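Local coordinates for putative hemoglobin-like oxygen-binding protein (Pseudoalteromonas haloplanktis, PDB 4UUR), which binds heme b and, as a group II truncated hemoglobin from a cold-adapted marine bacterium, probably binds and carries oxygen, at residues F72-G75 and D81-V84; E26-E31 and L119-P124; P90-R95 and G135-H140; E49-L54 and M110-K115. All coordinates share one frame; numbering follows the deposited sequence.

Contact 1 (F72-G75 and D81-V84). With HEM (protoporphyrin IX containing Fe), chain C.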
# COMPACT_ATOMS: atom_id res chain seq x y z
N PHE A 72 7.44 4.87 -0.47
CA PHE A 72 6.21 5.68 -0.60
C PHE A 72 5.54 5.91 0.72
O PHE A 72 5.18 7.06 1.04
CB PHE A 72 5.23 5.09 -1.59
CG PHE A 72 3.88 5.73 -1.54
CD1 PHE A 72 3.64 6.95 -2.17
CD2 PHE A 72 2.82 5.09 -0.86
CE1 PHE A 72 2.37 7.52 -2.13
CE2 PHE A 72 1.57 5.64 -0.82
CZ PHE A 72 1.33 6.86 -1.46
N LEU A 73 5.39 4.83 1.48
CA LEU A 73 4.75 4.88 2.81
C LEU A 73 5.49 5.80 3.78
O LEU A 73 4.86 6.52 4.51
CB LEU A 73 4.60 3.48 3.43
CG LEU A 73 3.54 2.62 2.79
CD1 LEU A 73 3.46 1.27 3.50
CD2 LEU A 73 2.21 3.33 2.78
N SER A 74 6.81 5.79 3.79
CA SER A 74 7.50 6.71 4.68
C SER A 74 7.03 8.18 4.52
O SER A 74 6.77 8.83 5.51
CB SER A 74 9.00 6.65 4.52
OG SER A 74 9.57 7.78 5.19
N GLY A 75 6.87 8.69 3.31
CA GLY A 75 6.37 10.04 3.16
C GLY A 75 4.87 10.19 3.26
O GLY A 75 4.38 11.13 3.84
N ASP A 81 10.01 11.81 2.91
CA ASP A 81 9.64 11.57 1.51
C ASP A 81 10.80 10.87 0.91
O ASP A 81 11.71 11.52 0.43
CB ASP A 81 9.47 12.87 0.72
CG ASP A 81 8.08 13.40 0.77
OD1 ASP A 81 7.13 12.68 0.35
OD2 ASP A 81 7.95 14.55 1.22
N LEU A 82 10.80 9.55 0.97
CA LEU A 82 11.88 8.80 0.36
C LEU A 82 11.52 8.55 -1.10
O LEU A 82 12.41 8.43 -1.94
CB LEU A 82 12.09 7.49 1.11
CG LEU A 82 12.68 7.64 2.49
CD1 LEU A 82 12.47 6.36 3.26
CD2 LEU A 82 14.16 7.97 2.42
N PHE A 83 10.22 8.46 -1.37
CA PHE A 83 9.69 8.25 -2.72
C PHE A 83 9.92 9.50 -3.52
O PHE A 83 10.68 9.47 -4.49
CB PHE A 83 8.19 7.92 -2.70
CG PHE A 83 7.63 7.51 -4.05
CD1 PHE A 83 7.17 8.46 -4.94
CD2 PHE A 83 7.57 6.17 -4.41
CE1 PHE A 83 6.67 8.08 -6.18
CE2 PHE A 83 7.06 5.78 -5.65
CZ PHE A 83 6.59 6.73 -6.52
N VAL A 84 9.29 10.60 -3.12
CA VAL A 84 9.47 11.86 -3.83
C VAL A 84 10.95 12.29 -3.95
O VAL A 84 11.31 12.96 -4.90
CB VAL A 84 8.66 13.03 -3.23
CG1 VAL A 84 8.73 14.24 -4.16
CG2 VAL A 84 7.21 12.64 -3.02
CHA HEM C . 2.94 -0.02 -8.32
CHB HEM C . -1.20 -2.55 -8.76
CHC HEM C . -3.27 0.59 -5.69
CHD HEM C . 1.04 2.35 -4.62
C1A HEM C . 2.00 -0.95 -8.73
C2A HEM C . 2.23 -1.98 -9.64
C3A HEM C . 1.08 -2.69 -9.74
C4A HEM C . 0.10 -2.11 -8.90
CMA HEM C . 0.85 -3.92 -10.62
CAA HEM C . 3.51 -2.27 -10.41
CBA HEM C . 4.72 -2.48 -9.49
CGA HEM C . 5.76 -3.45 -10.01
O1A HEM C . 5.59 -4.68 -10.16
O2A HEM C . 6.88 -2.97 -10.25
C1B HEM C . -2.14 -1.87 -7.97
C2B HEM C . -3.54 -2.13 -7.99
C3B HEM C . -4.13 -1.23 -7.13
C4B HEM C . -3.04 -0.39 -6.65
CMB HEM C . -4.18 -3.25 -8.78
CAB HEM C . -5.52 -0.91 -6.66
CBB HEM C . -6.56 -1.42 -7.22
C1C HEM C . -2.27 1.30 -5.03
C2C HEM C . -2.44 2.15 -3.93
C3C HEM C . -1.19 2.67 -3.65
C4C HEM C . -0.29 2.08 -4.57
CMC HEM C . -3.77 2.46 -3.25
CAC HEM C . -0.74 3.58 -2.58
CBC HEM C . -1.53 3.94 -1.57
C1D HEM C . 1.85 1.85 -5.60
C2D HEM C . 3.22 2.32 -5.73
C3D HEM C . 3.74 1.66 -6.75
C4D HEM C . 2.68 0.81 -7.25
CMD HEM C . 3.96 3.34 -4.92
CAD HEM C . 5.14 1.84 -7.32
CBD HEM C . 4.97 2.81 -8.49
CGD HEM C . 6.28 3.22 -9.17
O1D HEM C . 7.36 2.67 -8.91
O2D HEM C . 6.32 4.12 -10.04
NA HEM C . 0.69 -1.07 -8.25
NB HEM C . -1.92 -0.85 -7.17
NC HEM C . -0.98 1.26 -5.37
ND HEM C . 1.57 0.92 -6.49
FE HEM C . -0.09 0.09 -6.82
O HOH W 1 0.47 -1.45 -5.35
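At the edge of the heme pocket, F72 of helix 63-76, which lines it, pairs with F83 of helix 83-87. The two rings form an edge-to-face (T-shaped) pair, with planes at 85° and centroids 6.0 Å apart; the edge of F72 is directed at the face of F83. The closer touches are made nearer the backbone, where F83 CB lies 3.7 Å from F72 CA and F83 CD2 lies 3.8 Å from F72 CB. With its CG anti to the backbone N (chi1 168°), F72 carries its ring forward to the porphyrin, and CE2 comes within 3.6 Å of the vinyl carbon CAC of the heme. F83 approaches the same cofactor through CE2, 4.0 Å from the methyl carbon CMD. In this truncated globin, then, the turn folds helix 83-87 back against helix 63-76, so that both aromatic residues reach the rim of the heme. Replacing F72 with alanine would remove the ring, and is likely to open a gap beside the vinyl group and deprive the F83 face of its edge partner. Behind the rings, L82 CD1 packs 3.7 Å from S74 CB, while the S74 hydroxyl is hydrogen-bonded to the carbonyl oxygen of P80. G75 comes close to D81, its CA 3.9 Å from D81 OD1.

Contact 2 (E26-E31 and L119-P124)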
# COMPACT_ATOMS: atom_id res chain seq x y z
N GLU A 26 4.80 8.59 13.08
CA GLU A 26 5.33 8.62 14.46
C GLU A 26 4.63 7.56 15.33
O GLU A 26 5.30 6.78 15.98
CB GLU A 26 5.20 10.01 15.10
CG GLU A 26 6.16 11.07 14.53
CD GLU A 26 5.80 12.52 14.96
OE1 GLU A 26 4.64 12.99 14.75
OE2 GLU A 26 6.71 13.20 15.50
N ILE A 27 3.31 7.53 15.27
CA ILE A 27 2.48 6.62 16.01
C ILE A 27 2.84 5.15 15.72
O ILE A 27 2.93 4.35 16.62
CB ILE A 27 1.00 6.88 15.68
CG1 ILE A 27 0.59 8.26 16.18
CG2 ILE A 27 0.09 5.80 16.30
CD1 ILE A 27 -0.79 8.69 15.72
N LEU A 28 3.08 4.82 14.44
CA LEU A 28 3.47 3.46 14.02
C LEU A 28 4.94 3.08 14.24
O LEU A 28 5.34 2.01 13.82
CB LEU A 28 3.16 3.28 12.53
CG LEU A 28 1.69 3.52 12.19
CD1 LEU A 28 1.60 3.85 10.72
CD2 LEU A 28 0.83 2.32 12.54
N GLY A 29 5.74 3.94 14.89
CA GLY A 29 7.14 3.58 15.21
C GLY A 29 8.15 3.96 14.15
O GLY A 29 9.26 3.46 14.15
N GLY A 30 7.75 4.84 13.23
CA GLY A 30 8.64 5.29 12.18
C GLY A 30 8.93 4.28 11.06
O GLY A 30 8.03 3.61 10.54
N GLU A 31 10.21 4.20 10.70
CA GLU A 31 10.71 3.40 9.60
C GLU A 31 10.32 1.93 9.70
O GLU A 31 9.73 1.37 8.75
CB GLU A 31 12.24 3.53 9.52
CG GLU A 31 12.92 2.51 8.62
CD GLU A 31 14.31 2.96 8.19
OE1 GLU A 31 14.45 4.10 7.67
OE2 GLU A 31 15.26 2.18 8.37
N LEU A 119 -3.26 -6.17 11.60
CA LEU A 119 -2.15 -6.75 12.35
C LEU A 119 -1.10 -5.72 12.76
O LEU A 119 -0.39 -5.94 13.72
CB LEU A 119 -1.52 -7.89 11.57
CG LEU A 119 -2.30 -9.19 11.54
CD1 LEU A 119 -1.97 -9.98 10.30
CD2 LEU A 119 -2.05 -10.01 12.76
N GLU A 120 -0.99 -4.60 12.07
CA GLU A 120 0.22 -3.73 12.28
C GLU A 120 -0.09 -2.50 13.08
O GLU A 120 0.81 -1.89 13.63
CB GLU A 120 0.88 -3.30 10.94
CG GLU A 120 1.48 -4.45 10.14
CD GLU A 120 2.67 -5.13 10.84
OE1 GLU A 120 3.47 -4.43 11.52
OE2 GLU A 120 2.85 -6.37 10.72
N VAL A 121 -1.35 -2.11 13.12
CA VAL A 121 -1.72 -0.85 13.75
C VAL A 121 -2.55 -1.14 15.00
O VAL A 121 -3.73 -1.55 14.91
CB VAL A 121 -2.48 0.06 12.80
CG1 VAL A 121 -2.59 1.48 13.39
CG2 VAL A 121 -1.82 0.11 11.43
N ASP A 122 -1.94 -0.93 16.15
CA ASP A 122 -2.61 -1.24 17.41
C ASP A 122 -3.55 -0.12 17.89
O ASP A 122 -4.57 -0.44 18.51
CB ASP A 122 -1.63 -1.71 18.49
CG ASP A 122 -0.60 -0.69 18.84
OD1 ASP A 122 -0.92 0.52 18.87
OD2 ASP A 122 0.55 -1.10 19.12
N ASN A 123 -3.26 1.15 17.58
CA ASN A 123 -4.22 2.25 17.76
C ASN A 123 -5.49 2.08 16.92
O ASN A 123 -5.40 2.14 15.69
CB ASN A 123 -3.54 3.54 17.31
CG ASN A 123 -4.33 4.78 17.67
OD1 ASN A 123 -5.53 4.82 17.55
ND2 ASN A 123 -3.62 5.79 18.11
N PRO A 124 -6.67 1.87 17.53
CA PRO A 124 -7.83 1.60 16.64
C PRO A 124 -8.35 2.82 15.89
O PRO A 124 -9.03 2.68 14.90
CB PRO A 124 -8.89 1.05 17.58
CG PRO A 124 -8.11 0.58 18.76
CD PRO A 124 -7.00 1.55 18.92
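This is a small, mainly apolar surface contact, in which the Schellman-terminated end of helix 24-27 meets the turn joining helices 103-120 and 124-141, at the end of the globin fold away from the heme. L28 does most of the touching. One of its methyls, CD2, sits in the fork of V121, 3.6 Å from both CG1 and CG2. CG of L28 lies anti to the carbonyl carbon (chi1 -58°), a setting from which CD2 reaches across to the turn. L126 of helix 124-141 packs against I27, L28 and V121 alike and joins both sides of the contact. The helix ends at G29, whose positive phi of 90° completes the Schellman motif; the amide of G29 returns to E26 O at 3.1 Å. On the other side the turn ends at N123, the N-cap residue of helix 124-141, whose OD1 accepts from the backbone amides of L125 and L126. With OD1 so engaged, the amide nitrogen of N123 is the part that faces 26-31: ND2 lies 4.1 Å from the methyl carbon CG2 of I27.

Contact 3 (P90-R95 and G135-H140). With HEM (protoporphyrin IX containing Fe), chain C.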
# COMPACT_ATOMS: atom_id res chain seq x y z
N PRO A 90 4.19 11.24 -6.43
CA PRO A 90 3.26 10.12 -6.53
C PRO A 90 2.42 9.96 -7.81
O PRO A 90 2.49 8.94 -8.48
CB PRO A 90 2.35 10.34 -5.34
CG PRO A 90 3.30 10.84 -4.30
CD PRO A 90 4.37 11.60 -5.01
N MET A 91 1.61 10.95 -8.14
CA MET A 91 0.84 10.85 -9.37
C MET A 91 0.31 9.43 -9.49
O MET A 91 0.29 8.86 -10.58
CB MET A 91 1.76 11.14 -10.56
CG MET A 91 2.59 12.41 -10.44
SD MET A 91 1.69 13.85 -11.05
CE MET A 91 1.80 13.62 -12.84
N LEU A 92 -0.10 8.85 -8.37
CA LEU A 92 -0.41 7.43 -8.34
C LEU A 92 -1.39 7.01 -9.43
O LEU A 92 -1.19 5.96 -10.04
CB LEU A 92 -0.97 6.98 -6.99
CG LEU A 92 0.01 7.06 -5.81
CD1 LEU A 92 -0.62 6.30 -4.64
CD2 LEU A 92 1.40 6.51 -6.17
N ARG A 93 -2.44 7.80 -9.67
CA ARG A 93 -3.45 7.38 -10.66
C ARG A 93 -2.79 7.11 -12.00
O ARG A 93 -3.04 6.07 -12.62
CB ARG A 93 -4.60 8.37 -10.83
CG ARG A 93 -5.61 7.85 -11.84
CD ARG A 93 -6.96 8.50 -11.75
NE ARG A 93 -7.72 8.26 -12.96
CZ ARG A 93 -8.51 7.21 -13.19
NH1 ARG A 93 -8.68 6.25 -12.29
NH2 ARG A 93 -9.14 7.11 -14.36
N LYS A 94 -1.93 8.06 -12.38
CA LYS A 94 -1.20 8.09 -13.64
C LYS A 94 -0.20 6.95 -13.70
O LYS A 94 -0.18 6.19 -14.66
CB LYS A 94 -0.47 9.46 -13.79
CG LYS A 94 0.23 9.71 -15.13
CD LYS A 94 -0.76 9.67 -16.31
CE LYS A 94 -0.11 9.32 -17.66
NZ LYS A 94 -1.07 8.69 -18.63
N ARG A 95 0.63 6.86 -12.67
CA ARG A 95 1.58 5.75 -12.51
C ARG A 95 0.97 4.35 -12.65
O ARG A 95 1.67 3.46 -13.06
CB ARG A 95 2.25 5.85 -11.16
CG ARG A 95 3.56 6.56 -11.22
CD ARG A 95 4.31 6.34 -9.93
NE ARG A 95 5.65 6.92 -9.98
CZ ARG A 95 5.90 8.21 -9.87
NH1 ARG A 95 4.91 9.07 -9.71
NH2 ARG A 95 7.14 8.64 -9.89
N GLY A 135 -8.51 3.17 1.27
CA GLY A 135 -9.74 2.82 0.53
C GLY A 135 -10.07 3.83 -0.57
O GLY A 135 -10.50 3.46 -1.66
N GLN A 136 -9.85 5.10 -0.29
CA GLN A 136 -10.10 6.15 -1.25
C GLN A 136 -9.06 6.17 -2.37
O GLN A 136 -9.42 6.15 -3.54
CB GLN A 136 -10.17 7.53 -0.56
CG GLN A 136 -11.57 7.91 -0.13
CD GLN A 136 -11.62 9.12 0.78
OE1 GLN A 136 -10.59 9.71 1.14
NE2 GLN A 136 -12.83 9.50 1.16
N LEU A 137 -7.77 6.23 -2.01
CA LEU A 137 -6.68 6.07 -2.97
C LEU A 137 -6.87 4.89 -3.92
O LEU A 137 -6.79 5.05 -5.13
CB LEU A 137 -5.34 5.95 -2.26
CG LEU A 137 -4.61 7.27 -2.19
CD1 LEU A 137 -3.23 7.06 -1.55
CD2 LEU A 137 -4.47 7.85 -3.60
N ALA A 138 -7.18 3.72 -3.37
CA ALA A 138 -7.45 2.51 -4.16
C ALA A 138 -8.56 2.73 -5.15
O ALA A 138 -8.41 2.35 -6.30
CB ALA A 138 -7.81 1.32 -3.30
N SER A 139 -9.66 3.33 -4.71
CA SER A 139 -10.77 3.57 -5.63
C SER A 139 -10.37 4.54 -6.74
O SER A 139 -10.77 4.36 -7.85
CB SER A 139 -12.02 4.04 -4.87
OG SER A 139 -12.76 2.89 -4.46
N HIS A 140 -9.54 5.51 -6.41
CA HIS A 140 -9.01 6.53 -7.33
C HIS A 140 -8.20 5.90 -8.46
O HIS A 140 -8.14 6.48 -9.53
CB HIS A 140 -8.13 7.49 -6.51
CG HIS A 140 -7.58 8.67 -7.26
ND1 HIS A 140 -8.27 9.31 -8.27
CD2 HIS A 140 -6.44 9.39 -7.08
CE1 HIS A 140 -7.55 10.33 -8.72
NE2 HIS A 140 -6.44 10.40 -8.01
CHA HEM C . 2.94 -0.02 -8.32
CHB HEM C . -1.20 -2.55 -8.76
CHC HEM C . -3.27 0.59 -5.69
CHD HEM C . 1.04 2.35 -4.62
C1A HEM C . 2.00 -0.95 -8.73
C2A HEM C . 2.23 -1.98 -9.64
C3A HEM C . 1.08 -2.69 -9.74
C4A HEM C . 0.10 -2.11 -8.90
CMA HEM C . 0.85 -3.92 -10.62
CAA HEM C . 3.51 -2.27 -10.41
CBA HEM C . 4.72 -2.48 -9.49
CGA HEM C . 5.76 -3.45 -10.01
O1A HEM C . 5.59 -4.68 -10.16
O2A HEM C . 6.88 -2.97 -10.25
C1B HEM C . -2.14 -1.87 -7.97
C2B HEM C . -3.54 -2.13 -7.99
C3B HEM C . -4.13 -1.23 -7.13
C4B HEM C . -3.04 -0.39 -6.65
CMB HEM C . -4.18 -3.25 -8.78
CAB HEM C . -5.52 -0.91 -6.66
CBB HEM C . -6.56 -1.42 -7.22
C1C HEM C . -2.27 1.30 -5.03
C2C HEM C . -2.44 2.15 -3.93
C3C HEM C . -1.19 2.67 -3.65
C4C HEM C . -0.29 2.08 -4.57
CMC HEM C . -3.77 2.46 -3.25
CAC HEM C . -0.74 3.58 -2.58
CBC HEM C . -1.53 3.94 -1.57
C1D HEM C . 1.85 1.85 -5.60
C2D HEM C . 3.22 2.32 -5.73
C3D HEM C . 3.74 1.66 -6.75
C4D HEM C . 2.68 0.81 -7.25
CMD HEM C . 3.96 3.34 -4.92
CAD HEM C . 5.14 1.84 -7.32
CBD HEM C . 4.97 2.81 -8.49
CGD HEM C . 6.28 3.22 -9.17
O1D HEM C . 7.36 2.67 -8.91
O2D HEM C . 6.32 4.12 -10.04
NA HEM C . 0.69 -1.07 -8.25
NB HEM C . -1.92 -0.85 -7.17
NC HEM C . -0.98 1.26 -5.37
ND HEM C . 1.57 0.92 -6.49
FE HEM C . -0.09 0.09 -6.82
O HOH W 1 0.47 -1.45 -5.35
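The imidazole of H140 carries the aliphatic part of R93 over one face: R93 CB stands 3.9 Å above the ring plane, offset toward the rim, in a CH-pi contact 20° off the ring normal. R93 CD follows, 3.6 Å from H140 CE1. The arginine chain, extended from CG to NE, carries its guanidinium past the ring to the same histidine's backbone. There NH1 donates to H140 O at 2.8 Å, tilted 30° from the carbonyl plane, and also bonds to I142 O, tying helix 92-95 to the last turn of helix 124-141 and the residue just past it. The R95 guanidinium meets the heme propionate at its edge: NE makes a weak hydrogen bond to O2D at 2.9 Å, while NH1 is held by H89 O, with P90 O a weak second acceptor. Between these arginines the contact turns apolar. L92 CD1 and L137 CD1 approach to 4.1 Å against the C-ring vinyl of the porphyrin, L92 CD1 3.4 Å from CAC and L137 CD1 3.6 Å from CBC. L92 O accepts from ND1 of H96, which probably helps orient this axial iron ligand, as is characteristic of the proximal side of a globin heme pocket.

Contact 4 (E49-L54 and M110-K115)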
# COMPACT_ATOMS: atom_id res chain seq x y z
N GLU A 49 -5.41 -16.61 -1.53
CA GLU A 49 -6.03 -17.10 -2.77
C GLU A 49 -6.78 -15.99 -3.43
O GLU A 49 -6.53 -15.67 -4.58
CB GLU A 49 -6.96 -18.30 -2.52
CG GLU A 49 -7.54 -18.85 -3.83
CD GLU A 49 -8.80 -19.68 -3.66
OE1 GLU A 49 -9.36 -19.76 -2.54
OE2 GLU A 49 -9.22 -20.27 -4.69
N TYR A 50 -7.68 -15.37 -2.71
CA TYR A 50 -8.45 -14.30 -3.31
C TYR A 50 -7.64 -13.20 -4.01
O TYR A 50 -8.21 -12.45 -4.78
CB TYR A 50 -9.32 -13.69 -2.25
CG TYR A 50 -10.07 -12.44 -2.66
CD1 TYR A 50 -11.07 -12.46 -3.65
CD2 TYR A 50 -9.82 -11.23 -2.01
CE1 TYR A 50 -11.75 -11.27 -3.99
CE2 TYR A 50 -10.50 -10.06 -2.34
CZ TYR A 50 -11.47 -10.07 -3.31
OH TYR A 50 -12.10 -8.86 -3.56
N ALA A 51 -6.34 -13.05 -3.70
CA ALA A 51 -5.52 -11.99 -4.30
C ALA A 51 -4.53 -12.49 -5.38
O ALA A 51 -3.74 -11.67 -5.94
CB ALA A 51 -4.77 -11.20 -3.23
N LYS A 52 -4.55 -13.78 -5.68
CA LYS A 52 -3.70 -14.28 -6.77
C LYS A 52 -3.75 -13.37 -8.01
O LYS A 52 -2.72 -13.04 -8.56
CB LYS A 52 -3.99 -15.75 -7.15
CG LYS A 52 -3.30 -16.20 -8.45
CD LYS A 52 -3.17 -17.71 -8.64
N PRO A 53 -4.93 -12.94 -8.42
CA PRO A 53 -4.96 -12.11 -9.63
C PRO A 53 -4.15 -10.82 -9.49
O PRO A 53 -3.34 -10.52 -10.33
CB PRO A 53 -6.45 -11.86 -9.82
CG PRO A 53 -7.07 -13.10 -9.25
CD PRO A 53 -6.28 -13.32 -8.00
N LEU A 54 -4.32 -10.13 -8.37
CA LEU A 54 -3.50 -8.96 -8.09
C LEU A 54 -2.02 -9.31 -8.01
O LEU A 54 -1.17 -8.59 -8.53
CB LEU A 54 -4.00 -8.30 -6.82
CG LEU A 54 -3.18 -7.16 -6.24
CD1 LEU A 54 -3.01 -6.04 -7.23
CD2 LEU A 54 -3.84 -6.66 -4.95
N MET A 110 -7.45 -3.76 -1.37
CA MET A 110 -7.94 -3.38 -0.03
C MET A 110 -8.01 -4.52 0.99
O MET A 110 -7.62 -4.37 2.14
CB MET A 110 -9.25 -2.65 -0.10
CG MET A 110 -9.07 -1.20 -0.52
SD MET A 110 -7.77 -0.31 0.38
CE MET A 110 -8.55 -0.27 2.01
N TYR A 111 -8.47 -5.68 0.55
CA TYR A 111 -8.50 -6.88 1.37
C TYR A 111 -7.12 -7.17 1.97
O TYR A 111 -7.01 -7.40 3.17
CB TYR A 111 -9.01 -8.03 0.50
CG TYR A 111 -8.80 -9.39 1.05
CD1 TYR A 111 -7.62 -10.06 0.81
CD2 TYR A 111 -9.79 -10.03 1.80
CE1 TYR A 111 -7.41 -11.34 1.31
CE2 TYR A 111 -9.60 -11.31 2.30
CZ TYR A 111 -8.42 -11.96 2.04
OH TYR A 111 -8.19 -13.21 2.53
N CYS A 112 -6.08 -7.14 1.15
CA CYS A 112 -4.71 -7.29 1.63
C CYS A 112 -4.34 -6.17 2.60
O CYS A 112 -3.72 -6.45 3.63
CB CYS A 112 -3.72 -7.26 0.47
SG CYS A 112 -3.76 -8.77 -0.49
N MET A 113 -4.66 -4.92 2.27
CA MET A 113 -4.22 -3.80 3.15
C MET A 113 -5.03 -3.71 4.49
O MET A 113 -4.48 -3.39 5.56
CB MET A 113 -4.22 -2.47 2.39
CG MET A 113 -3.81 -1.29 3.22
SD MET A 113 -2.14 -1.53 3.85
CE MET A 113 -1.19 -1.16 2.35
N ASN A 114 -6.33 -4.01 4.42
CA ASN A 114 -7.14 -4.25 5.66
C ASN A 114 -6.53 -5.30 6.60
O ASN A 114 -6.30 -5.06 7.78
CB ASN A 114 -8.58 -4.66 5.29
CG ASN A 114 -9.38 -3.50 4.67
OD1 ASN A 114 -9.12 -2.33 4.93
ND2 ASN A 114 -10.31 -3.84 3.81
N LYS A 115 -6.25 -6.47 6.07
CA LYS A 115 -5.60 -7.50 6.86
C LYS A 115 -4.27 -7.05 7.47
O LYS A 115 -3.95 -7.41 8.63
CB LYS A 115 -5.38 -8.73 6.01
CG LYS A 115 -6.68 -9.46 5.70
CD LYS A 115 -6.40 -10.76 4.95
CE LYS A 115 -6.65 -11.99 5.82
NZ LYS A 115 -8.12 -12.29 5.78
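An aromatic pair and a small apolar contact join the approach to helix 52-56 onto helix 103-120 of this truncated globin. The aromatic part is an edge-to-face pair. Y50 presents the CD2-CE2 edge of its ring to one face of Y111, with planes at 77° and centroids 5.1 Å apart. The approach is offset toward the root of the ring: Y50 CD2 is 3.7 Å from Y111 CG, and Y50 CE2 is 3.8 Å from Y111 CB. Both tyrosines have CG anti to the backbone N (chi1 173° for Y50 and 165° for Y111), which turns each ring toward the other segment. The opposite face of Y111 is packed by the aliphatic chain of K115 one turn on, whose CD lies 3.7 Å above the plane, so the phenol is sandwiched. Among polar interactions, Y111 OH is hydrogen-bonded to the carboxylate of D48, with K115 NZ a weak partner. A leucine in place of Y111 would probably cost the Y50 edge its aromatic face and leave the D48 carboxylate without its phenol partner. L54, at the other end of 49-54, reaches the heme pocket. The remaining contact is apolar and buried, backed by F41 and M45 of helix 31-45, which pack on C112: the methyl carbon CB of A51 meets C112 SG at 3.8 Å.

How the contacts relate
Contacts 1, 3 and 4 are partly buried, whereas contact 2 lies at the surface. Contacts 1 and 3 both border the heme and touch each other, F83 packing on R95 and F72 on L92, and together they line part of the heme's rim and proximal side. Contact 4 reaches the heme only through L54 and lies on the far side of the chain's centre from contact 1; it meets contact 3 where M110 packs on G135 and A138. Contact 2, about 17 Å from contact 1 between centres, shares helix 103-120 with contact 4. The chemistry follows the location: edge-to-face aromatic pairs in contacts 1 and 4, an arginine-to-carbonyl bond across contact 3, and a few methyl contacts in contact 2.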